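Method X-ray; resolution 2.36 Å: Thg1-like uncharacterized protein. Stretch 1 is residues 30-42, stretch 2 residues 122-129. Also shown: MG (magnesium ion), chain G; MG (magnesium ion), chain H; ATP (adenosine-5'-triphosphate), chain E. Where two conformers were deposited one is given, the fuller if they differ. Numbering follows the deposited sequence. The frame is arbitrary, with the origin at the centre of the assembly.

Stretch 1, residues 30-42: DGAHFHTYTKGCA
Stretch 2, residues 122-129: DKPLATFD

Stretch 1 enters as a β-strand at Asp-30 and Gly-31 (phi/psi -128/130° and -61/137°), turns through His-33 (52/49°) into a weakly bonded helix at about residues 34-37, and leaves as loop. Stretch 2 is extended throughout its contact region, with Phe-128 and Asp-129 in strand (-138/156° and -107/167°). The two strands run antiparallel, with Asp-30 opposite Asp-129 (CA-CA 5.5 Å, the hydrogen-bonded pair) and Gly-31 opposite Phe-128 (CA-CA 4.3 Å, the non-hydrogen-bonded pair). Together the stretches bury 579 Å².

The backbone ladder is strongest at two points: Asp-129 N donates to Asp-30 O (3.0 Å, 169°), and Ala-32 N to Thr-127 O (2.8 Å, 177°). In return Asp-30 N makes only weak bonds, to Asp-129 O at 3.3 Å and to Asp-129 OD1 at 3.2 Å; chi1 of 88° (p) brings this carboxylate back to the partner strand. Between the main rungs, Phe-128 CA lies 3.5 Å from Asp-30 O and Gly-31 CA 3.6 Å from Thr-127 O, both as CA-H...O contacts. Water 1 extends the pairing, donating to Ala-32 O (2.6 Å) and accepting from Thr-127 N (3.3 Å).

Apolar packing begins where Gly-31 lacks a side chain: Phe-128 (chi1 -63°, m; chi2 84°) brings CD2 to 3.5 Å from Gly-31 CA. An ideal CB on Gly-31 would fall 2.7 Å from Phe-34 CD1. Phe-34, with chi1 off-well at -99° and chi2 47°, meets Phe-128 obliquely, centroids 5.5 Å apart and planes at 52°; its CZ is 3.9 Å from Phe-128 CZ and 4.0 Å from Ala-126 CB. Ala-126 CB also sits over a face of the Tyr-37 ring, 3.9 Å from its centroid, in a CH-pi contact.

Tyr-37 (chi1 -179°, t; chi2 83°) reaches along stretch 2. Pro-124 O lies at its ring edge, 3.1 Å from Tyr-37 CE1, and water 2 joins the same carbonyl to the hydroxyl, accepting from Tyr-37 OH (2.7 Å) and donating to Pro-124 O (2.8 Å). Lys-123 (chi1 -130°, chi2 87°, then t, t) passes the ring, its CG 3.7 Å from Tyr-37 CE1, and places NZ 3.1 Å from Cys-41 SG (chi1 -67°, m).

The same segment of stretch 1 holds metal and nucleotide: Asp-30 (chi1 -169°, t) binds the magnesium of chain G through OD1 (Asp-30 OD1 to MG 2.1 Å) and that of chain H through OD2 (Asp-30 OD2 to MG 2.3 Å), while Phe-34 N donates to ATP O1B (2.9 Å).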

# COMPACT_ATOMS: atom_id res chain seq x y z
N ASP A 30 -17.98 2.21 11.31
CA ASP A 30 -19.34 1.78 10.99
C ASP A 30 -19.71 0.49 11.72
O ASP A 30 -18.97 -0.49 11.68
CB ASP A 30 -19.51 1.61 9.48
CG ASP A 30 -20.96 1.42 9.07
OD1 ASP A 30 -21.45 0.27 9.12
OD2 ASP A 30 -21.60 2.42 8.70
N GLY A 31 -20.87 0.49 12.37
CA GLY A 31 -21.34 -0.66 13.12
C GLY A 31 -21.54 -1.89 12.26
O GLY A 31 -22.08 -1.82 11.16
N ALA A 32 -21.10 -3.04 12.77
CA ALA A 32 -21.22 -4.30 12.04
C ALA A 32 -22.58 -4.95 12.28
O ALA A 32 -22.98 -5.17 13.42
CB ALA A 32 -20.10 -5.25 12.44
N HIS A 33 -23.28 -5.25 11.18
CA HIS A 33 -24.59 -5.89 11.23
C HIS A 33 -25.56 -5.17 12.15
O HIS A 33 -26.20 -5.80 13.00
CB HIS A 33 -24.46 -7.36 11.67
CG HIS A 33 -23.53 -8.16 10.81
ND1 HIS A 33 -23.73 -8.34 9.46
CD2 HIS A 33 -22.40 -8.84 11.12
CE1 HIS A 33 -22.76 -9.10 8.97
NE2 HIS A 33 -21.94 -9.41 9.95
N PHE A 34 -25.67 -3.86 11.99
CA PHE A 34 -26.54 -3.07 12.86
C PHE A 34 -28.01 -3.12 12.43
O PHE A 34 -28.84 -2.37 12.93
CB PHE A 34 -26.03 -1.63 13.00
CG PHE A 34 -25.26 -1.40 14.27
CD1 PHE A 34 -24.26 -2.28 14.66
CD2 PHE A 34 -25.53 -0.30 15.07
CE1 PHE A 34 -23.55 -2.08 15.82
CE2 PHE A 34 -24.82 -0.09 16.24
CZ PHE A 34 -23.83 -0.98 16.62
N HIS A 35 -28.31 -4.01 11.50
CA HIS A 35 -29.69 -4.29 11.12
C HIS A 35 -30.26 -5.30 12.10
O HIS A 35 -31.45 -5.31 12.39
CB HIS A 35 -29.74 -4.85 9.70
CG HIS A 35 -28.90 -6.07 9.50
ND1 HIS A 35 -27.56 -6.01 9.19
CD2 HIS A 35 -29.20 -7.39 9.57
CE1 HIS A 35 -27.07 -7.23 9.07
NE2 HIS A 35 -28.05 -8.09 9.30
N THR A 36 -29.38 -6.16 12.61
CA THR A 36 -29.73 -7.18 13.58
C THR A 36 -29.63 -6.63 14.99
O THR A 36 -30.50 -6.86 15.83
CB THR A 36 -28.79 -8.40 13.46
OG1 THR A 36 -28.88 -8.96 12.15
CG2 THR A 36 -29.15 -9.46 14.50
N TYR A 37 -28.55 -5.89 15.25
CA TYR A 37 -28.30 -5.32 16.57
C TYR A 37 -29.38 -4.32 16.97
O TYR A 37 -29.76 -4.25 18.14
CB TYR A 37 -26.92 -4.66 16.61
CG TYR A 37 -26.57 -4.06 17.96
CD1 TYR A 37 -26.05 -4.86 18.97
CD2 TYR A 37 -26.75 -2.71 18.21
CE1 TYR A 37 -25.72 -4.32 20.20
CE2 TYR A 37 -26.43 -2.16 19.44
CZ TYR A 37 -25.92 -2.98 20.43
OH TYR A 37 -25.59 -2.44 21.65
N THR A 38 -29.87 -3.55 16.00
CA THR A 38 -30.90 -2.56 16.28
C THR A 38 -32.30 -3.14 16.13
O THR A 38 -33.29 -2.48 16.43
CB THR A 38 -30.76 -1.31 15.38
OG1 THR A 38 -30.92 -1.69 14.00
CG2 THR A 38 -29.39 -0.67 15.57
N LYS A 39 -32.38 -4.39 15.67
CA LYS A 39 -33.66 -5.09 15.58
C LYS A 39 -34.21 -5.33 16.98
O LYS A 39 -33.95 -6.37 17.59
CB LYS A 39 -33.50 -6.41 14.83
N GLY A 40 -34.96 -4.36 17.48
CA GLY A 40 -35.48 -4.40 18.83
C GLY A 40 -35.45 -3.02 19.45
O GLY A 40 -35.91 -2.81 20.57
N CYS A 41 -34.89 -2.07 18.70
CA CYS A 41 -34.83 -0.68 19.14
C CYS A 41 -36.02 0.11 18.62
O CYS A 41 -36.74 -0.34 17.73
CB CYS A 41 -33.52 -0.03 18.68
SG CYS A 41 -32.02 -0.70 19.46
N ALA A 42 -36.21 1.30 19.18
CA ALA A 42 -37.31 2.17 18.77
C ALA A 42 -37.13 2.67 17.35
O ALA A 42 -36.18 3.39 17.04
CB ALA A 42 -37.45 3.34 19.74
N ASP A 122 -29.22 -6.96 27.99
CA ASP A 122 -29.60 -8.15 27.25
C ASP A 122 -29.12 -8.08 25.80
O ASP A 122 -29.05 -9.11 25.11
CB ASP A 122 -31.11 -8.35 27.30
N LYS A 123 -28.79 -6.88 25.35
CA LYS A 123 -28.28 -6.67 24.00
C LYS A 123 -26.99 -7.46 23.80
O LYS A 123 -26.15 -7.51 24.69
CB LYS A 123 -28.01 -5.19 23.75
CG LYS A 123 -28.63 -4.63 22.47
CD LYS A 123 -30.05 -4.16 22.70
CE LYS A 123 -30.60 -3.43 21.49
NZ LYS A 123 -31.96 -2.87 21.73
N PRO A 124 -26.83 -8.08 22.62
CA PRO A 124 -25.58 -8.79 22.31
C PRO A 124 -24.43 -7.81 22.10
O PRO A 124 -24.65 -6.60 22.07
CB PRO A 124 -25.91 -9.52 21.00
CG PRO A 124 -26.99 -8.71 20.38
CD PRO A 124 -27.81 -8.17 21.52
N LEU A 125 -23.22 -8.33 21.96
CA LEU A 125 -22.05 -7.47 21.79
C LEU A 125 -22.09 -6.73 20.45
O LEU A 125 -22.32 -7.33 19.40
CB LEU A 125 -20.76 -8.29 21.91
CG LEU A 125 -20.49 -8.83 23.31
CD1 LEU A 125 -19.23 -9.69 23.33
CD2 LEU A 125 -20.37 -7.68 24.30
N ALA A 126 -21.86 -5.43 20.51
CA ALA A 126 -21.78 -4.61 19.30
C ALA A 126 -20.34 -4.52 18.82
O ALA A 126 -19.42 -4.36 19.63
CB ALA A 126 -22.34 -3.22 19.56
N THR A 127 -20.15 -4.63 17.51
CA THR A 127 -18.82 -4.50 16.92
C THR A 127 -18.80 -3.45 15.82
O THR A 127 -19.84 -3.08 15.28
CB THR A 127 -18.30 -5.84 16.36
OG1 THR A 127 -19.27 -6.39 15.46
CG2 THR A 127 -18.05 -6.83 17.49
N PHE A 128 -17.60 -2.96 15.51
CA PHE A 128 -17.44 -1.90 14.52
C PHE A 128 -16.25 -2.20 13.62
O PHE A 128 -15.33 -2.92 14.00
CB PHE A 128 -17.21 -0.56 15.21
CG PHE A 128 -18.35 -0.10 16.06
CD1 PHE A 128 -18.49 -0.55 17.37
CD2 PHE A 128 -19.28 0.80 15.57
CE1 PHE A 128 -19.55 -0.13 18.15
CE2 PHE A 128 -20.33 1.23 16.35
CZ PHE A 128 -20.47 0.77 17.64
N ASP A 129 -16.26 -1.64 12.41
CA ASP A 129 -15.09 -1.67 11.55
C ASP A 129 -14.49 -0.28 11.53
O ASP A 129 -15.12 0.68 11.97
CB ASP A 129 -15.45 -2.13 10.14
CG ASP A 129 -15.87 -0.98 9.24
OD1 ASP A 129 -16.72 -0.17 9.66
OD2 ASP A 129 -15.33 -0.89 8.12
MG MG G . -23.19 -0.84 9.60
MG MG H . -23.82 1.99 8.11
PG ATP E . -22.91 -3.86 7.72
O1G ATP E . -23.08 -3.56 6.25
O2G ATP E . -22.18 -5.14 8.03
O3G ATP E . -22.44 -2.67 8.53
PB ATP E . -25.43 -2.96 8.66
O1B ATP E . -24.79 -2.15 9.76
O2B ATP E . -26.78 -3.58 8.89
O3B ATP E . -24.42 -4.14 8.22
PA ATP E . -25.92 -0.51 7.45
O1A ATP E . -26.32 0.01 6.09
O2A ATP E . -24.84 0.18 8.24
O3A ATP E . -25.54 -2.06 7.33
O5' ATP E . -27.23 -0.60 8.38
C5' ATP E . -27.46 0.35 9.43
C4' ATP E . -28.69 -0.09 10.23
O4' ATP E . -28.69 0.52 11.52
C3' ATP E . -29.98 0.30 9.54
O3' ATP E . -30.65 -0.87 9.07
C2' ATP E . -30.82 0.99 10.60
O2' ATP E . -32.10 0.36 10.71
C1' ATP E . -30.04 0.84 11.89
N9 ATP E . -30.09 2.09 12.69
C8 ATP E . -29.26 3.15 12.57
N7 ATP E . -29.58 4.12 13.46
C5 ATP E . -30.63 3.69 14.18
C6 ATP E . -31.46 4.22 15.28
N6 ATP E . -31.23 5.45 15.81
N1 ATP E . -32.46 3.44 15.75
C2 ATP E . -32.71 2.22 15.23
N3 ATP E . -31.99 1.68 14.23
C4 ATP E . -30.96 2.35 13.67
O HOH W 1 -22.79 -5.70 15.94
O HOH W 2 -24.27 -4.11 23.28
O HOH W 3 -23.11 2.41 6.32